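Local structure of probable benzoylformate decarboxylase (7ORX) at residues Met82-Thr86 and Leu121-Val126; Leu225-Arg231 and Ala329-Ser335; Val260-Ser264 and Pro288-Pro293; Phe362-Arg366 and Ala385-Asp391. The protein is probably a thiamine diphosphate-dependent enzyme, modelled as one chain of a four-chain assembly with thiamine diphosphate and a sodium ion bound. All coordinates share one frame; numbering follows the deposited sequence.

How the interactions relate
Following the chain from the N terminus, interaction 1 comes first: it closes a loop of 34 residues by laying the segment after helix 118-121 on helix 82-90 in the N-terminal cofactor-binding region. Interaction 2 then opens and spans 97 residues of the central domain, joining helix 220-230 to the end of helix 321-331. Interaction 3 lies wholly within that span, where helix 260-266 meets the loop that leads to strand 297-302. Interaction 4 follows in series and pairs helices 358-368 and 383-389 in the C-terminal cofactor-binding region. None cross or touch; interactions 2 and 4, with about 13 Å between nearest atoms, come closest.

Interaction 1 (Met82-Thr86 and Leu121-Val126); sequences MGALT and LMKPLV
L125 lays its CD1 methyl against helix 82-90, where it overlaps the methyl end of M82, the backbone of the same residue and the flanks of L85 and T86. CD1 of L125 is 3.3 Å from CE of M82 and 3.7 Å from CG2 of T86, and it also touches CB of L85, so one methyl lies against three residues of a single helical turn. Its CG stands anti to the carbonyl carbon (chi1 -75°), which sends both methyls to the helix; CD2 reaches T86 as well.

Beside this leucine the two methionines cross at a slant. M82 bends at its second and third torsions, and its CE comes 3.8 Å from SD of M122, while its own sulfur is 3.6 Å from O of L121. M122 in turn directs CE at CD2 of L85, the two side chains meeting at about a right angle, and CG1 of V126 touches the same leucine methyl from 4.0 Å.

T86 turns its polar end away from the apolar cluster. With OG1 between the backbone N and the carbonyl carbon (chi1 67°), the hydroxyl bonds back to O of G83 at 2.6 Å and also meets OG of S403, leaving CG2 for L125. The second subunit packs on M82 and T86, and bound thiamine diphosphate lies about 8 Å from the T86 side chain. No hydrogen bond joins the two segments: the attachment rests on dispersion and on the exclusion of water, carried by flexible thioether and branched aliphatic groups that mould to each other beside a subunit interface.

Interaction 2 (Leu225-Arg231 and Ala329-Ser335); sequences LLAEKLR and ANMVKPS
A329 offers the first bump: its CB fits against L225 and L226, 4.2 Å from CB of L226, at the point where helix 321-331 runs close to helix 220-230. V332 supplies the second. Its CG2 settles in the hollow between CD1 of L226 and CB of K229, 3.7 Å from each, with the L226 side chain crossing it at about a right angle.

K229 roofs this pocket. Bent at its second and fourth torsions, the chain passes along the O atoms of V332 and A329, and NZ ends 2.9 Å from O of A329 in a hydrogen bond lying in the carbonyl plane of the acceptor. Further on, the backbone of P334 and S335 follows the end of helix 220-230: N of S335 donates to O of K229 at 3.1 Å, and CA of P334 approaches the same oxygen. R231 curls back so that NH1 bonds O of E228 at 2.8 Å, while P334 CB and S335 N lie over one guanidinium face.

With its positive phi and two bonds into the last turn, R231 closes helix 220-230 in a Schellman motif. The whole belongs to the central domain, a Rossmann-like fold whose parallel strands run in the order 3-2-1-4-5-6.

Interaction 3 (Val260-Ser264 and Pro288-Pro293); sequences VADLS and PGNYLP
V260 turns its CG1 branch onto the loop, where it meets CD1 of Y291 at 3.7 Å and O of G289 at the same distance; the branch reaches them because it stands anti to the backbone N (chi1 180°). The two side chains cross at a slant. Beyond V260 the phenol of Y291 runs on to another copy of the protein, its OH bonded to NE2 of Q109 in the second subunit.

S264, one turn further along the helix, carries the polar half. Its OG lies 2.8 Å from O of N290 and 3.0 Å from O of A261, two acceptors for a single proton, so the hydroxyl sits between helix and loop backbones. Its CB also packs on the carbonyl of Y291, and P293 lays CB 3.5 Å from O of S264. A water adds a bridge: it donates to O of V260 at 2.9 Å and to O of Y291 at 2.6 Å, joining two carbonyls that cannot bond to each other.

The contact lies at the surface of the central domain. Helix 260-266 connects edge strand 252-255 with strand 272-276, and the loop runs from there to the adjoining strand 297-302, with A261 also held to V287 by backbone bonding.

Interaction 4 (Phe362-Arg366 and Ala385-Asp391); sequences FALVR and AFWSQMD
A385 meets F362 with its CB, 3.9 Å from CD2 of the phenylalanine, whose ring edge also abuts the alanine carbonyl carbon. The next residue, F386, makes the aromatic pair. Its CG stands anti to the backbone N (chi1 -176°), which brings the ring edge over the face of F362, CD2 above the centre. This is a T-shaped stack with centroids 5.5 Å apart and planes at 73°. CB of F386 rests on CE2 of F362 as well.

Q389 is where polar groups take over. Its CB touches CB of F362 and its CG lies along A363, while R366 comes across with NH1 to grip two oxygens of this one residue: the backbone O at 2.7 Å and the amide OE1 at 3.2 Å, the latter bond nearly straight at 168°. Both acceptors lie near the guanidinium plane, so the pair fixes the rotation of the arginine end, which also makes a cation-pi contact with F346.

M390 folds back on F386, its CG over one face of that ring. Its SD is 3.9 Å from O of F362, and CE reaches CG1 of V365 at 4.1 Å. D391 adds CB against CD of R366; its carboxylate does not meet the arginine, OD2 being 6.6 Å from NE.

Helices 358-368 and 383-389 flank strand 374-378 in sequence, and F362 and F386 both pack on L428 of strand 425-430. Such helix layers on a parallel sheet of strand order 2-1-3-4-6-5 belong to the thiamine diphosphate-binding fold, and the F362 side chain lies about 8 Å from the bound cofactor.

Interaction 1 (Met82-Thr86 and Leu121-Val126)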
# COMPACT_ATOMS: atom_id res chain seq x y z
N MET C 82 2.10 -8.46 -14.19
CA MET C 82 1.45 -7.19 -13.79
C MET C 82 0.93 -6.44 -15.01
O MET C 82 -0.18 -5.94 -14.96
CB MET C 82 2.43 -6.31 -13.04
CG MET C 82 2.81 -6.92 -11.71
SD MET C 82 2.15 -5.96 -10.37
CE MET C 82 0.39 -6.10 -10.71
N GLY C 83 1.72 -6.37 -16.07
CA GLY C 83 1.32 -5.70 -17.33
C GLY C 83 0.04 -6.31 -17.87
O GLY C 83 -0.94 -5.55 -18.12
N ALA C 84 0.03 -7.64 -18.00
CA ALA C 84 -1.12 -8.36 -18.58
C ALA C 84 -2.36 -8.12 -17.71
O ALA C 84 -3.42 -7.88 -18.26
CB ALA C 84 -0.77 -9.81 -18.70
N LEU C 85 -2.16 -8.09 -16.40
CA LEU C 85 -3.24 -8.00 -15.38
C LEU C 85 -4.01 -6.68 -15.54
O LEU C 85 -5.20 -6.68 -15.25
CB LEU C 85 -2.59 -8.11 -14.00
CG LEU C 85 -3.35 -8.90 -12.96
CD1 LEU C 85 -4.17 -10.03 -13.56
CD2 LEU C 85 -2.38 -9.42 -11.92
N THR C 86 -3.36 -5.61 -16.00
CA THR C 86 -4.03 -4.31 -16.27
C THR C 86 -5.18 -4.53 -17.26
O THR C 86 -6.24 -3.90 -17.08
CB THR C 86 -3.07 -3.24 -16.83
OG1 THR C 86 -2.57 -3.57 -18.15
CG2 THR C 86 -1.94 -2.95 -15.86
N LEU C 121 2.24 -6.50 -3.54
CA LEU C 121 2.88 -6.64 -4.88
C LEU C 121 1.87 -6.29 -5.99
O LEU C 121 2.18 -5.37 -6.80
CB LEU C 121 3.45 -8.07 -5.02
CG LEU C 121 4.19 -8.40 -6.33
CD1 LEU C 121 5.43 -7.51 -6.58
CD2 LEU C 121 4.56 -9.88 -6.34
N MET C 122 0.67 -6.90 -5.97
CA MET C 122 -0.31 -6.89 -7.09
C MET C 122 -1.32 -5.74 -6.95
O MET C 122 -2.06 -5.51 -7.93
CB MET C 122 -1.07 -8.21 -7.18
CG MET C 122 -0.19 -9.42 -7.24
SD MET C 122 0.78 -9.34 -8.78
CE MET C 122 -0.01 -10.59 -9.80
N LYS C 123 -1.38 -5.04 -5.82
CA LYS C 123 -2.09 -3.72 -5.72
C LYS C 123 -1.32 -2.69 -6.55
O LYS C 123 -0.08 -2.70 -6.57
CB LYS C 123 -2.28 -3.27 -4.26
CG LYS C 123 -3.27 -4.08 -3.44
CD LYS C 123 -4.29 -4.80 -4.27
CE LYS C 123 -5.39 -5.38 -3.40
NZ LYS C 123 -6.58 -4.49 -3.33
N PRO C 124 -2.03 -1.75 -7.24
CA PRO C 124 -3.47 -1.53 -7.07
C PRO C 124 -4.39 -2.19 -8.11
O PRO C 124 -5.49 -1.72 -8.31
CB PRO C 124 -3.52 -0.01 -7.27
CG PRO C 124 -2.56 0.23 -8.41
CD PRO C 124 -1.48 -0.81 -8.22
N LEU C 125 -3.93 -3.25 -8.77
CA LEU C 125 -4.62 -3.79 -9.98
C LEU C 125 -5.82 -4.62 -9.57
O LEU C 125 -6.96 -4.09 -9.59
CB LEU C 125 -3.60 -4.57 -10.82
CG LEU C 125 -2.63 -3.66 -11.59
CD1 LEU C 125 -1.78 -4.48 -12.53
CD2 LEU C 125 -3.38 -2.56 -12.36
N VAL C 126 -5.56 -5.87 -9.23
CA VAL C 126 -6.49 -6.85 -8.60
C VAL C 126 -7.50 -6.15 -7.69
O VAL C 126 -7.08 -5.23 -6.99
CB VAL C 126 -5.65 -7.88 -7.85
CG1 VAL C 126 -4.69 -8.58 -8.81
CG2 VAL C 126 -4.86 -7.23 -6.72

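Interaction 2 (Leu225-Arg231 and Ala329-Ser335)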
# COMPACT_ATOMS: atom_id res chain seq x y z
N LEU C 225 -32.69 -5.05 -30.64
CA LEU C 225 -34.16 -4.88 -30.63
C LEU C 225 -34.47 -3.45 -30.18
O LEU C 225 -35.37 -2.81 -30.73
CB LEU C 225 -34.76 -5.94 -29.73
CG LEU C 225 -36.27 -5.85 -29.55
CD1 LEU C 225 -37.01 -5.82 -30.88
CD2 LEU C 225 -36.75 -6.98 -28.68
N LEU C 226 -33.70 -2.93 -29.24
CA LEU C 226 -33.90 -1.57 -28.67
C LEU C 226 -33.62 -0.51 -29.74
O LEU C 226 -34.40 0.42 -29.85
CB LEU C 226 -33.00 -1.39 -27.44
CG LEU C 226 -33.09 -0.02 -26.78
CD1 LEU C 226 -34.53 0.29 -26.36
CD2 LEU C 226 -32.17 0.07 -25.56
N ALA C 227 -32.51 -0.65 -30.48
CA ALA C 227 -32.18 0.23 -31.62
C ALA C 227 -33.30 0.16 -32.66
O ALA C 227 -33.66 1.24 -33.17
CB ALA C 227 -30.84 -0.14 -32.20
N GLU C 228 -33.83 -1.03 -32.99
CA GLU C 228 -34.98 -1.17 -33.93
C GLU C 228 -36.17 -0.37 -33.40
O GLU C 228 -36.74 0.42 -34.17
CB GLU C 228 -35.30 -2.63 -34.22
CG GLU C 228 -34.44 -3.19 -35.37
CD GLU C 228 -34.22 -4.70 -35.41
OE1 GLU C 228 -34.77 -5.42 -34.48
OE2 GLU C 228 -33.47 -5.17 -36.35
N LYS C 229 -36.50 -0.48 -32.12
CA LYS C 229 -37.72 0.15 -31.56
C LYS C 229 -37.59 1.67 -31.58
O LYS C 229 -38.60 2.34 -31.83
CB LYS C 229 -37.99 -0.32 -30.12
CG LYS C 229 -38.27 -1.80 -30.02
CD LYS C 229 -39.52 -2.12 -29.24
CE LYS C 229 -39.92 -3.57 -29.35
NZ LYS C 229 -40.45 -4.03 -28.05
N LEU C 230 -36.40 2.20 -31.29
CA LEU C 230 -36.16 3.67 -31.24
C LEU C 230 -35.71 4.21 -32.59
O LEU C 230 -35.47 5.42 -32.65
CB LEU C 230 -35.09 3.95 -30.19
CG LEU C 230 -35.52 3.73 -28.74
CD1 LEU C 230 -34.32 3.97 -27.84
CD2 LEU C 230 -36.68 4.63 -28.37
N ARG C 231 -35.57 3.36 -33.61
CA ARG C 231 -34.98 3.76 -34.90
C ARG C 231 -33.74 4.61 -34.64
O ARG C 231 -33.57 5.66 -35.31
CB ARG C 231 -36.04 4.46 -35.75
CG ARG C 231 -37.18 3.53 -36.14
CD ARG C 231 -38.29 3.46 -35.09
NE ARG C 231 -39.53 2.99 -35.69
CZ ARG C 231 -39.99 1.75 -35.68
NH1 ARG C 231 -39.38 0.79 -35.00
NH2 ARG C 231 -41.11 1.49 -36.32
N ALA C 329 -35.75 -3.13 -24.03
CA ALA C 329 -35.96 -3.63 -25.40
C ALA C 329 -37.37 -4.20 -25.53
O ALA C 329 -38.00 -4.01 -26.58
CB ALA C 329 -34.92 -4.68 -25.74
N ASN C 330 -37.87 -4.87 -24.50
CA ASN C 330 -39.18 -5.58 -24.60
C ASN C 330 -40.33 -4.63 -24.24
O ASN C 330 -41.46 -5.05 -24.50
CB ASN C 330 -39.18 -6.88 -23.80
CG ASN C 330 -38.32 -7.94 -24.48
OD1 ASN C 330 -38.40 -8.19 -25.69
ND2 ASN C 330 -37.45 -8.56 -23.70
N MET C 331 -40.07 -3.41 -23.74
CA MET C 331 -41.14 -2.56 -23.16
C MET C 331 -41.22 -1.14 -23.74
O MET C 331 -42.33 -0.55 -23.64
CB MET C 331 -40.99 -2.49 -21.64
CG MET C 331 -41.85 -3.50 -20.93
SD MET C 331 -41.91 -3.07 -19.13
CE MET C 331 -43.15 -4.22 -18.50
N VAL C 332 -40.16 -0.60 -24.35
CA VAL C 332 -40.28 0.70 -25.10
C VAL C 332 -41.20 0.51 -26.31
O VAL C 332 -41.19 -0.57 -26.92
CB VAL C 332 -38.93 1.30 -25.52
CG1 VAL C 332 -38.03 1.56 -24.32
CG2 VAL C 332 -38.24 0.43 -26.53
N LYS C 333 -42.01 1.54 -26.58
CA LYS C 333 -43.00 1.60 -27.70
C LYS C 333 -42.23 1.92 -28.98
O LYS C 333 -41.32 2.75 -28.96
CB LYS C 333 -44.08 2.68 -27.44
CG LYS C 333 -45.15 2.35 -26.39
CD LYS C 333 -45.81 0.96 -26.55
CE LYS C 333 -46.02 0.43 -27.98
NZ LYS C 333 -47.35 0.74 -28.56
N PRO C 334 -42.52 1.24 -30.11
CA PRO C 334 -42.00 1.68 -31.41
C PRO C 334 -42.24 3.20 -31.58
O PRO C 334 -43.33 3.63 -31.25
CB PRO C 334 -42.76 0.82 -32.43
CG PRO C 334 -43.09 -0.44 -31.65
CD PRO C 334 -43.33 0.02 -30.23
N SER C 335 -41.23 3.96 -32.02
CA SER C 335 -41.28 5.43 -32.14
C SER C 335 -41.80 5.89 -33.53
O SER C 335 -41.80 5.07 -34.56
CB SER C 335 -39.92 6.03 -31.90
OG SER C 335 -39.34 5.62 -30.68

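Interaction 3 (Val260-Ser264 and Pro288-Pro293)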
# COMPACT_ATOMS: atom_id res chain seq x y z
N VAL C 260 -12.09 14.25 -26.56
CA VAL C 260 -13.27 14.88 -25.89
C VAL C 260 -14.05 15.71 -26.93
O VAL C 260 -15.27 15.51 -27.05
CB VAL C 260 -12.81 15.72 -24.69
CG1 VAL C 260 -13.96 16.37 -24.00
CG2 VAL C 260 -11.99 14.89 -23.71
N ALA C 261 -13.38 16.61 -27.64
CA ALA C 261 -14.00 17.55 -28.61
C ALA C 261 -14.56 16.75 -29.78
O ALA C 261 -15.64 17.10 -30.27
CB ALA C 261 -12.98 18.56 -29.10
N ASP C 262 -13.83 15.72 -30.18
CA ASP C 262 -14.11 14.92 -31.40
C ASP C 262 -15.39 14.10 -31.20
O ASP C 262 -16.22 14.03 -32.15
CB ASP C 262 -12.89 14.05 -31.76
CG ASP C 262 -11.65 14.81 -32.25
OD1 ASP C 262 -11.73 16.07 -32.44
OD2 ASP C 262 -10.61 14.14 -32.42
N LEU C 263 -15.53 13.51 -30.01
CA LEU C 263 -16.71 12.68 -29.62
C LEU C 263 -17.96 13.56 -29.58
O LEU C 263 -18.97 13.17 -30.18
CB LEU C 263 -16.43 11.99 -28.28
CG LEU C 263 -17.46 10.95 -27.86
CD1 LEU C 263 -16.86 9.98 -26.85
CD2 LEU C 263 -18.70 11.60 -27.26
N SER C 264 -17.89 14.72 -28.94
CA SER C 264 -19.06 15.61 -28.80
C SER C 264 -19.48 16.16 -30.17
O SER C 264 -20.69 16.36 -30.39
CB SER C 264 -18.83 16.68 -27.77
OG SER C 264 -17.72 17.47 -28.12
N PRO C 288 -8.96 18.68 -25.86
CA PRO C 288 -9.94 19.35 -25.01
C PRO C 288 -11.06 20.15 -25.71
O PRO C 288 -10.90 20.57 -26.85
CB PRO C 288 -9.09 20.30 -24.12
CG PRO C 288 -7.83 20.55 -24.89
CD PRO C 288 -7.64 19.31 -25.72
N GLY C 289 -12.17 20.35 -24.97
CA GLY C 289 -13.45 20.91 -25.42
C GLY C 289 -14.58 20.37 -24.57
O GLY C 289 -14.32 19.97 -23.42
N ASN C 290 -15.80 20.36 -25.12
CA ASN C 290 -17.06 20.03 -24.38
C ASN C 290 -17.27 18.51 -24.36
O ASN C 290 -17.18 17.90 -25.45
CB ASN C 290 -18.30 20.70 -25.00
CG ASN C 290 -18.19 22.20 -25.18
OD1 ASN C 290 -17.64 22.89 -24.34
ND2 ASN C 290 -18.72 22.71 -26.27
N TYR C 291 -17.58 17.92 -23.19
CA TYR C 291 -17.84 16.46 -23.03
C TYR C 291 -19.06 16.06 -23.87
O TYR C 291 -19.02 15.02 -24.58
CB TYR C 291 -18.06 16.05 -21.57
CG TYR C 291 -16.83 16.15 -20.72
CD1 TYR C 291 -15.76 15.30 -20.93
CD2 TYR C 291 -16.72 17.08 -19.70
CE1 TYR C 291 -14.60 15.40 -20.18
CE2 TYR C 291 -15.58 17.19 -18.93
CZ TYR C 291 -14.51 16.35 -19.18
OH TYR C 291 -13.37 16.41 -18.47
N LEU C 292 -20.10 16.89 -23.80
CA LEU C 292 -21.36 16.66 -24.56
C LEU C 292 -21.56 17.78 -25.57
O LEU C 292 -21.13 18.91 -25.36
CB LEU C 292 -22.53 16.65 -23.59
CG LEU C 292 -22.44 15.63 -22.46
CD1 LEU C 292 -23.67 15.72 -21.60
CD2 LEU C 292 -22.31 14.22 -23.00
N PRO C 293 -22.29 17.48 -26.67
CA PRO C 293 -22.82 18.52 -27.54
C PRO C 293 -23.87 19.37 -26.81
O PRO C 293 -24.48 18.88 -25.87
CB PRO C 293 -23.40 17.76 -28.76
CG PRO C 293 -23.49 16.32 -28.36
CD PRO C 293 -22.71 16.14 -27.07
O HOH W 1 -16.76 13.87 -25.21

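Interaction 4 (Phe362-Arg366 and Ala385-Asp391)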
# COMPACT_ATOMS: atom_id res chain seq x y z
N PHE C 362 -8.13 -6.41 -44.57
CA PHE C 362 -9.35 -6.71 -43.80
C PHE C 362 -10.47 -7.11 -44.76
O PHE C 362 -11.26 -8.00 -44.44
CB PHE C 362 -9.70 -5.57 -42.84
CG PHE C 362 -8.69 -5.35 -41.74
CD1 PHE C 362 -7.97 -6.39 -41.20
CD2 PHE C 362 -8.45 -4.08 -41.25
CE1 PHE C 362 -7.00 -6.16 -40.23
CE2 PHE C 362 -7.51 -3.86 -40.26
CZ PHE C 362 -6.79 -4.91 -39.75
N ALA C 363 -10.54 -6.55 -45.94
CA ALA C 363 -11.55 -6.93 -46.95
C ALA C 363 -11.29 -8.36 -47.43
O ALA C 363 -12.25 -9.10 -47.55
CB ALA C 363 -11.57 -5.94 -48.08
N LEU C 364 -10.03 -8.74 -47.68
CA LEU C 364 -9.63 -10.15 -47.95
C LEU C 364 -10.00 -11.01 -46.73
O LEU C 364 -10.56 -12.09 -46.92
CB LEU C 364 -8.13 -10.23 -48.25
CG LEU C 364 -7.74 -10.10 -49.72
CD1 LEU C 364 -8.81 -9.40 -50.57
CD2 LEU C 364 -6.40 -9.37 -49.83
N VAL C 365 -9.74 -10.57 -45.50
CA VAL C 365 -10.12 -11.39 -44.33
C VAL C 365 -11.66 -11.54 -44.30
O VAL C 365 -12.13 -12.63 -44.04
CB VAL C 365 -9.56 -10.81 -43.03
CG1 VAL C 365 -10.19 -11.43 -41.80
CG2 VAL C 365 -8.03 -10.93 -43.00
N ARG C 366 -12.42 -10.49 -44.58
CA ARG C 366 -13.90 -10.57 -44.59
C ARG C 366 -14.33 -11.68 -45.56
O ARG C 366 -15.14 -12.53 -45.16
CB ARG C 366 -14.53 -9.23 -44.98
CG ARG C 366 -16.05 -9.26 -45.01
CD ARG C 366 -16.67 -7.97 -45.49
NE ARG C 366 -16.38 -7.54 -46.88
CZ ARG C 366 -15.61 -6.51 -47.23
NH1 ARG C 366 -14.99 -5.78 -46.33
NH2 ARG C 366 -15.45 -6.22 -48.50
N ALA C 385 -9.62 1.29 -40.46
CA ALA C 385 -9.64 0.24 -41.50
C ALA C 385 -10.48 -0.96 -41.03
O ALA C 385 -11.36 -1.40 -41.76
CB ALA C 385 -8.23 -0.18 -41.81
N PHE C 386 -10.22 -1.49 -39.85
CA PHE C 386 -10.95 -2.67 -39.33
C PHE C 386 -12.47 -2.40 -39.36
O PHE C 386 -13.24 -3.20 -39.88
CB PHE C 386 -10.42 -3.00 -37.93
CG PHE C 386 -11.03 -4.24 -37.35
CD1 PHE C 386 -12.24 -4.20 -36.73
CD2 PHE C 386 -10.42 -5.45 -37.53
CE1 PHE C 386 -12.84 -5.36 -36.27
CE2 PHE C 386 -11.01 -6.62 -37.09
CZ PHE C 386 -12.23 -6.56 -36.46
N TRP C 387 -12.91 -1.27 -38.83
CA TRP C 387 -14.35 -1.04 -38.55
C TRP C 387 -15.09 -0.73 -39.85
O TRP C 387 -16.30 -1.03 -39.96
CB TRP C 387 -14.50 0.04 -37.48
CG TRP C 387 -14.05 -0.47 -36.15
CD1 TRP C 387 -12.95 -0.11 -35.43
CD2 TRP C 387 -14.69 -1.50 -35.39
NE1 TRP C 387 -12.88 -0.82 -34.26
CE2 TRP C 387 -13.93 -1.69 -34.22
CE3 TRP C 387 -15.87 -2.23 -35.56
CZ2 TRP C 387 -14.30 -2.59 -33.25
CZ3 TRP C 387 -16.24 -3.12 -34.59
CH2 TRP C 387 -15.46 -3.30 -33.45
N SER C 388 -14.38 -0.18 -40.81
CA SER C 388 -14.97 0.25 -42.11
C SER C 388 -15.08 -0.97 -43.03
O SER C 388 -15.70 -0.87 -44.08
CB SER C 388 -14.16 1.37 -42.72
OG SER C 388 -12.97 0.85 -43.27
N GLN C 389 -14.56 -2.12 -42.60
CA GLN C 389 -14.28 -3.25 -43.52
C GLN C 389 -14.70 -4.60 -42.93
O GLN C 389 -14.72 -5.53 -43.69
CB GLN C 389 -12.80 -3.14 -43.86
CG GLN C 389 -12.46 -3.57 -45.28
CD GLN C 389 -13.01 -2.64 -46.35
OE1 GLN C 389 -13.58 -3.09 -47.33
NE2 GLN C 389 -12.83 -1.35 -46.18
N MET C 390 -15.12 -4.73 -41.66
CA MET C 390 -15.42 -6.08 -41.09
C MET C 390 -16.92 -6.28 -40.91
O MET C 390 -17.61 -5.26 -40.64
CB MET C 390 -14.70 -6.27 -39.77
CG MET C 390 -13.20 -6.36 -39.97
SD MET C 390 -12.78 -7.82 -40.90
CE MET C 390 -12.47 -8.94 -39.55
N ASP C 391 -17.38 -7.53 -41.07
CA ASP C 391 -18.81 -7.95 -40.90
C ASP C 391 -18.91 -8.91 -39.72
O ASP C 391 -18.97 -10.12 -39.93
CB ASP C 391 -19.41 -8.57 -42.17
CG ASP C 391 -20.89 -8.97 -42.10
OD1 ASP C 391 -21.53 -8.76 -41.04
OD2 ASP C 391 -21.40 -9.49 -43.12